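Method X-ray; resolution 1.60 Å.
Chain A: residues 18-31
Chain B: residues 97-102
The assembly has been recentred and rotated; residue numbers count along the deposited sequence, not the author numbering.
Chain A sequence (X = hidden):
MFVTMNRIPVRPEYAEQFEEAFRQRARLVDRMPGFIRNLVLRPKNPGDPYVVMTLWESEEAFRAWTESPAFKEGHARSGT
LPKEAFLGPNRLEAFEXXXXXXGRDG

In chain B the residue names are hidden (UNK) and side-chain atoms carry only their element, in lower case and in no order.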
# COMPACT_ATOMS: atom_id res chain seq x y z
N PHE A 18 13.38 -1.81 -14.03
CA PHE A 18 11.96 -1.76 -13.72
C PHE A 18 11.47 -0.36 -13.38
O PHE A 18 10.39 0.04 -13.84
CB PHE A 18 11.67 -2.65 -12.50
CG PHE A 18 10.28 -2.47 -11.98
CD1 PHE A 18 9.20 -2.92 -12.73
CD2 PHE A 18 10.05 -1.81 -10.77
CE1 PHE A 18 7.89 -2.73 -12.28
CE2 PHE A 18 8.75 -1.60 -10.31
CZ PHE A 18 7.67 -2.09 -11.06
N GLU A 19 12.20 0.33 -12.50
CA GLU A 19 11.81 1.64 -12.03
C GLU A 19 11.80 2.60 -13.20
O GLU A 19 10.84 3.35 -13.38
CB GLU A 19 12.81 2.20 -10.99
CG GLU A 19 12.75 1.54 -9.62
CD GLU A 19 13.69 2.16 -8.61
OE1 GLU A 19 14.22 3.26 -8.86
OE2 GLU A 19 13.93 1.57 -7.55
N GLU A 20 12.85 2.55 -14.00
CA GLU A 20 13.03 3.57 -15.02
C GLU A 20 12.03 3.33 -16.14
O GLU A 20 11.48 4.29 -16.68
CB GLU A 20 14.51 3.65 -15.46
CG GLU A 20 15.38 4.28 -14.37
CD GLU A 20 16.89 4.32 -14.65
OE1 GLU A 20 17.37 3.79 -15.67
OE2 GLU A 20 17.61 4.88 -13.80
N ALA A 21 11.72 2.07 -16.44
CA ALA A 21 10.71 1.70 -17.42
C ALA A 21 9.31 2.04 -16.95
O ALA A 21 8.49 2.50 -17.74
CB ALA A 21 10.78 0.25 -17.77
N PHE A 22 9.02 1.80 -15.67
CA PHE A 22 7.71 2.20 -15.16
C PHE A 22 7.54 3.72 -15.27
O PHE A 22 6.48 4.21 -15.66
CB PHE A 22 7.46 1.73 -13.72
CG PHE A 22 6.04 1.86 -13.30
CD1 PHE A 22 5.15 0.81 -13.48
CD2 PHE A 22 5.58 3.07 -12.81
CE1 PHE A 22 3.82 0.99 -13.10
CE2 PHE A 22 4.23 3.25 -12.46
CZ PHE A 22 3.37 2.22 -12.61
N ARG A 23 8.58 4.45 -14.91
CA ARG A 23 8.56 5.91 -15.00
C ARG A 23 8.15 6.37 -16.41
O ARG A 23 7.33 7.29 -16.55
CB ARG A 23 9.94 6.46 -14.63
CG ARG A 23 10.05 7.98 -14.60
CD ARG A 23 11.42 8.45 -14.14
NE ARG A 23 11.84 7.69 -12.95
CZ ARG A 23 12.12 8.23 -11.77
NH1 ARG A 23 12.48 7.44 -10.75
NH2 ARG A 23 12.05 9.54 -11.59
N GLN A 24 8.69 5.71 -17.43
CA GLN A 24 8.47 6.06 -18.85
C GLN A 24 7.00 6.07 -19.20
O GLN A 24 6.57 6.88 -20.03
CB GLN A 24 9.14 5.06 -19.78
CG GLN A 24 10.31 5.60 -20.55
CD GLN A 24 11.45 4.61 -20.57
OE1 GLN A 24 11.27 3.46 -20.98
NE2 GLN A 24 12.62 5.03 -20.11
N ARG A 25 6.23 5.17 -18.57
CA ARG A 25 4.79 5.03 -18.85
C ARG A 25 3.83 5.47 -17.73
O ARG A 25 2.62 5.53 -17.94
CB ARG A 25 4.49 3.59 -19.27
CG ARG A 25 4.81 2.57 -18.19
CD ARG A 25 3.96 1.32 -18.25
NE ARG A 25 2.90 1.28 -17.24
CZ ARG A 25 2.73 0.30 -16.36
NH1 ARG A 25 3.56 -0.75 -16.33
NH2 ARG A 25 1.73 0.36 -15.49
N ALA A 26 4.36 5.79 -16.55
CA ALA A 26 3.53 6.09 -15.38
C ALA A 26 2.49 7.20 -15.61
O ALA A 26 1.45 7.24 -14.94
CB ALA A 26 4.39 6.44 -14.19
N ARG A 27 2.80 8.11 -16.53
CA ARG A 27 1.94 9.25 -16.83
C ARG A 27 0.67 8.92 -17.62
O ARG A 27 -0.31 9.68 -17.55
CB ARG A 27 2.75 10.35 -17.52
CG ARG A 27 3.43 11.31 -16.52
CD ARG A 27 2.90 11.10 -15.10
NE ARG A 27 3.58 11.89 -14.07
CZ ARG A 27 2.95 12.38 -13.01
NH1 ARG A 27 1.65 12.19 -12.86
NH2 ARG A 27 3.62 13.07 -12.09
N LEU A 28 0.68 7.80 -18.34
CA LEU A 28 -0.45 7.37 -19.16
C LEU A 28 -1.79 7.29 -18.42
O LEU A 28 -2.86 7.39 -19.04
CB LEU A 28 -0.16 6.00 -19.79
CG LEU A 28 0.44 5.88 -21.19
CD1 LEU A 28 0.88 7.21 -21.82
CD2 LEU A 28 1.57 4.90 -21.17
N VAL A 29 -1.73 7.09 -17.11
CA VAL A 29 -2.90 6.85 -16.26
C VAL A 29 -3.55 8.16 -15.79
O VAL A 29 -4.72 8.18 -15.42
CB VAL A 29 -2.52 5.94 -15.04
CG1 VAL A 29 -1.63 6.70 -14.05
CG2 VAL A 29 -3.73 5.34 -14.34
N ASP A 30 -2.79 9.26 -15.82
CA ASP A 30 -3.20 10.51 -15.17
C ASP A 30 -4.49 11.15 -15.66
O ASP A 30 -5.24 11.71 -14.86
CB ASP A 30 -2.06 11.51 -15.22
CG ASP A 30 -1.04 11.23 -14.18
OD1 ASP A 30 -0.72 12.15 -13.39
OD2 ASP A 30 -0.52 10.09 -14.05
N ARG A 31 -4.73 11.06 -16.95
CA ARG A 31 -5.94 11.62 -17.56
C ARG A 31 -7.20 10.75 -17.36
O ARG A 31 -8.32 11.21 -17.64
CB ARG A 31 -5.71 11.90 -19.06
CG ARG A 31 -5.32 10.67 -19.88
CD ARG A 31 -3.81 10.49 -20.06
NE ARG A 31 -3.48 9.35 -20.91
CZ ARG A 31 -2.56 9.36 -21.88
NH1 ARG A 31 -1.86 10.46 -22.15
NH2 ARG A 31 -2.34 8.26 -22.59
N UNK B 97 9.46 5.60 -1.15
CA UNK B 97 8.70 6.01 -2.34
C UNK B 97 9.68 6.40 -3.44
O UNK B 97 10.57 7.25 -3.22
c UNK B 97 7.75 7.18 -2.01
c UNK B 97 6.72 6.77 -1.03
c UNK B 97 7.07 7.71 -3.29
N UNK B 98 9.54 5.79 -4.63
CA UNK B 98 10.46 6.08 -5.75
C UNK B 98 9.79 6.93 -6.83
O UNK B 98 10.47 7.61 -7.61
c UNK B 98 10.21 3.76 -6.70
c UNK B 98 12.14 4.27 -5.31
c UNK B 98 11.17 4.82 -6.32
N UNK B 99 8.47 6.90 -6.87
CA UNK B 99 7.70 7.70 -7.83
C UNK B 99 6.38 8.03 -7.17
O UNK B 99 5.77 7.19 -6.52
c UNK B 99 8.63 8.44 -10.83
c UNK B 99 7.46 6.94 -9.13
c UNK B 99 6.78 6.88 -11.56
c UNK B 99 7.29 7.77 -10.41
N UNK B 100 5.94 9.27 -7.36
CA UNK B 100 4.67 9.73 -6.82
C UNK B 100 4.08 10.68 -7.84
O UNK B 100 4.70 11.68 -8.19
c UNK B 100 3.70 10.92 -4.77
o UNK B 100 3.78 11.42 -3.62
c UNK B 100 4.95 10.44 -5.49
o UNK B 100 2.56 10.81 -5.31
N UNK B 101 2.86 10.39 -8.29
CA UNK B 101 2.18 11.27 -9.24
C UNK B 101 1.84 12.65 -8.66
O UNK B 101 1.53 13.57 -9.42
o UNK B 101 -0.02 10.37 -8.75
c UNK B 101 0.92 10.61 -9.77
N UNK B 102 1.91 12.77 -7.34
CA UNK B 102 1.62 14.04 -6.67
C UNK B 102 2.90 14.85 -6.48
O UNK B 102 4.01 14.33 -6.64
c UNK B 102 -0.52 13.55 -5.32
c UNK B 102 0.98 13.78 -5.30
o UNK B 102 -1.07 15.86 -5.56
o UNK B 102 -2.15 14.41 -6.81
c UNK B 102 -1.30 14.68 -5.94

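Position 97 of chain B carries three side-chain carbons, one bearing the other two. The fork lies at the first carbon, and none of the three comes within 9 Å of the chain A stretch. A fork at the first carbon, with carbon alone, makes this Val B97, which leads into the contact without taking part in it.

Position 98 has the same composition, a first carbon bearing two others, but here CA-to-CB points toward the helix. One of the terminal carbons lies 3.9 Å from OE2 of Glu A19. Three carbons forked at the first again make a valine, Val B98. Its carbonyl O is 3.7 Å from NH1 of Arg A23.

At position 99 the side chain has four carbons and forks at the second, with no heteroatom. One terminal carbon sits 3.6 Å from CB of Ala A26 and 4.2 Å from CD2 of Phe A22, near the plane of that ring at its edge; the other lies over one face of the Arg A23 guanidinium, 3.6 Å from CZ. The branch at the second carbon identifies Leu B99, and the two ends of its fork are CD2 and CD1 respectively.

Position 100 bears two carbons, the second carrying two oxygens, a short carboxylate. CA-to-CB points away from chain A, and no side-chain atom touches it. The residue is Asp B100. Its OD1 accepts a hydrogen bond of 2.9 Å from the backbone N of residue 102, bracing the turn that follows the strand.

Position 101 has one carbon and one oxygen. The carbon, CB, lies 3.5 Å from NH1 of Arg A27 and 4.3 Å from OD1 of Asp A30. A single carbon ending in an oxygen is serine, Ser B101; its hydroxyl OG is hydrogen-bonded elsewhere in the structure.

Position 102 has three carbons in a row, the third carrying two oxygens, and CA-to-CB points away. The longer carboxylate is that of Glu B102, which makes no contact with the stretch.

The strand runs nearly parallel to the helix, at 11°, and the two stretches bury 354 Å² in all. Leu B99 contributes the largest share, packing against Phe A22 and Ala A26 while Arg A23 lies across its other methyl. Beyond the strand, Arg A27 reaches the backbone: its NH2 donates a weak hydrogen bond of 3.4 Å to O of Ser B101, while its NH1 forms a 2.4 Å salt bridge with OD1 of Asp A30. A small apolar centre is thus flanked by two arginine side chains.

Chain B (97-102) VVLDSE
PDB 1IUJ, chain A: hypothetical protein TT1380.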